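Local coordinates for protein transcriptional regulator, putative, Mar family (Thermotoga maritima, PDB 2ETH) that probably binds DNA as a winged helix-turn-helix transcriptional regulator of the MarR family, at the interface of chains A and B. Numbering follows the deposited sequence. Chains: chain A/B, transcriptional regulator, putative, Mar family.

The interface of chains A and B. Residues chain A 119, 142; chain B 15, 18-19, 22.
A:Phe119 lays its ring on the first helix of chain B, among B:Ala15, B:Ile18, B:Phe19 and B:Leu22. The patch is apolar, and no nitrogen or oxygen of one chain pairs with one of the other. The side chains of A:Phe119 and B:Phe19 cross obliquely, their offset rings tilted by roughly 26°. B:Phe19 puts edge carbon CD2 over one face of A:Phe119, towards the rim and 4.0 Å from CG. CG of A:Phe119 is anti to its backbone N (chi1 179°), which carries the ring out to the partner helix.

Aliphatic groups meet the far end of the ring. CD1 of B:Leu22 touches the tip, 3.7 Å from A:Phe119 CZ. CG2 of B:Ile18 lies 4.1 Å from the same CZ. Near the ring base, CB of B:Ala15 is 4.1 Å from A:Phe119 CD2. The other branch of B:Leu22 turns to A:Phe142, with CD2 3.9 Å from CE1 of that ring. These two side chains run at about a right angle. B:Leu22 thus bridges two aromatic rings of chain A.

Backbone also lines the site: the carbonyl O of B:Ala15 is 3.2 Å from A:Phe119 CE2. An alanine in place of A:Phe119 would probably open a gap against B:Phe19 and leave B:Leu22 CD1 without its aromatic partner.

A:Phe119 belongs to helix 106-127 and A:Phe142 to helix 132-150. Both pack on B helix 15-32 in the two-fold dimer interface, which recurs with the chains exchanged. MarR proteins typically dimerise through such terminal helices.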
ATOM      1  N   PHE A 119      -0.885  11.621  -6.965  1.00 49.91           N
ATOM      2  CA  PHE A 119       0.282  10.843  -7.371  1.00 49.98           C
ATOM      3  C   PHE A 119       1.250  11.697  -8.219  1.00 49.91           C
ATOM      4  O   PHE A 119       2.445  11.658  -8.035  1.00 48.59           O
ATOM      5  CB  PHE A 119      -0.150   9.612  -8.163  1.00 50.63           C
ATOM      6  CG  PHE A 119       0.994   8.758  -8.642  1.00 52.46           C
ATOM      7  CD1 PHE A 119       1.598   7.835  -7.792  1.00 53.72           C
ATOM      8  CD2 PHE A 119       1.471   8.870  -9.947  1.00 54.09           C
ATOM      9  CE1 PHE A 119       2.667   7.036  -8.229  1.00 54.39           C
ATOM     10  CE2 PHE A 119       2.535   8.068 -10.392  1.00 53.63           C
ATOM     11  CZ  PHE A 119       3.128   7.151  -9.524  1.00 53.55           C
ATOM     12  N   PHE A 142      15.285   0.901 -11.200  1.00 41.98           N
ATOM     13  CA  PHE A 142      13.870   0.627 -11.405  1.00 41.92           C
ATOM     14  C   PHE A 142      13.610  -0.256 -12.625  1.00 41.48           C
ATOM     15  O   PHE A 142      12.894  -1.274 -12.527  1.00 39.86           O
ATOM     16  CB  PHE A 142      13.095   1.919 -11.564  1.00 43.27           C
ATOM     17  CG  PHE A 142      11.618   1.724 -11.649  1.00 45.69           C
ATOM     18  CD1 PHE A 142      10.901   1.370 -10.517  1.00 47.97           C
ATOM     19  CD2 PHE A 142      10.945   1.827 -12.876  1.00 48.73           C
ATOM     20  CE1 PHE A 142       9.534   1.154 -10.590  1.00 48.76           C
ATOM     21  CE2 PHE A 142       9.575   1.626 -12.951  1.00 48.47           C
ATOM     22  CZ  PHE A 142       8.866   1.305 -11.788  1.00 46.88           C
TER
ATOM     23  N   ALA B  15       2.521  10.422 -15.697  1.00 51.26           N
ATOM     24  CA  ALA B  15       2.297   9.909 -14.321  1.00 50.75           C
ATOM     25  C   ALA B  15       1.348   8.696 -14.233  1.00 50.10           C
ATOM     26  O   ALA B  15       1.552   7.807 -13.424  1.00 50.71           O
ATOM     27  CB  ALA B  15       1.787  11.030 -13.408  1.00 49.94           C
ATOM     28  N   ILE B  18       3.355   5.522 -15.044  1.00 48.01           N
ATOM     29  CA  ILE B  18       4.244   5.071 -13.956  1.00 47.46           C
ATOM     30  C   ILE B  18       3.420   4.382 -12.890  1.00 47.06           C
ATOM     31  O   ILE B  18       3.826   3.364 -12.306  1.00 47.13           O
ATOM     32  CB  ILE B  18       4.991   6.272 -13.322  1.00 47.28           C
ATOM     33  CG1 ILE B  18       5.707   7.071 -14.407  1.00 48.18           C
ATOM     34  CG2 ILE B  18       5.923   5.814 -12.215  1.00 46.05           C
ATOM     35  CD1 ILE B  18       6.806   7.990 -13.906  1.00 49.89           C
ATOM     36  N   PHE B  19       2.256   4.960 -12.654  1.00 46.37           N
ATOM     37  CA  PHE B  19       1.233   4.377 -11.804  1.00 46.88           C
ATOM     38  C   PHE B  19       0.864   2.965 -12.264  1.00 46.30           C
ATOM     39  O   PHE B  19       0.913   2.025 -11.480  1.00 45.78           O
ATOM     40  CB  PHE B  19       0.004   5.270 -11.829  1.00 47.06           C
ATOM     41  CG  PHE B  19      -0.877   5.184 -10.595  1.00 49.30           C
ATOM     42  CD1 PHE B  19      -0.948   4.052  -9.812  1.00 49.52           C
ATOM     43  CD2 PHE B  19      -1.682   6.262 -10.246  1.00 50.09           C
ATOM     44  CE1 PHE B  19      -1.804   4.009  -8.724  1.00 49.72           C
ATOM     45  CE2 PHE B  19      -2.504   6.220  -9.142  1.00 49.40           C
ATOM     46  CZ  PHE B  19      -2.553   5.103  -8.381  1.00 49.00           C
ATOM     47  N   LEU B  22       3.852   0.620 -11.620  1.00 46.57           N
ATOM     48  CA  LEU B  22       3.976   0.367 -10.177  1.00 47.06           C
ATOM     49  C   LEU B  22       2.950  -0.641  -9.700  1.00 47.73           C
ATOM     50  O   LEU B  22       3.269  -1.557  -8.953  1.00 48.61           O
ATOM     51  CB  LEU B  22       3.831   1.675  -9.403  1.00 47.02           C
ATOM     52  CG  LEU B  22       5.108   2.531  -9.415  1.00 48.88           C
ATOM     53  CD1 LEU B  22       4.821   3.946  -8.896  1.00 51.45           C
ATOM     54  CD2 LEU B  22       6.231   1.879  -8.603  1.00 47.94           C
TER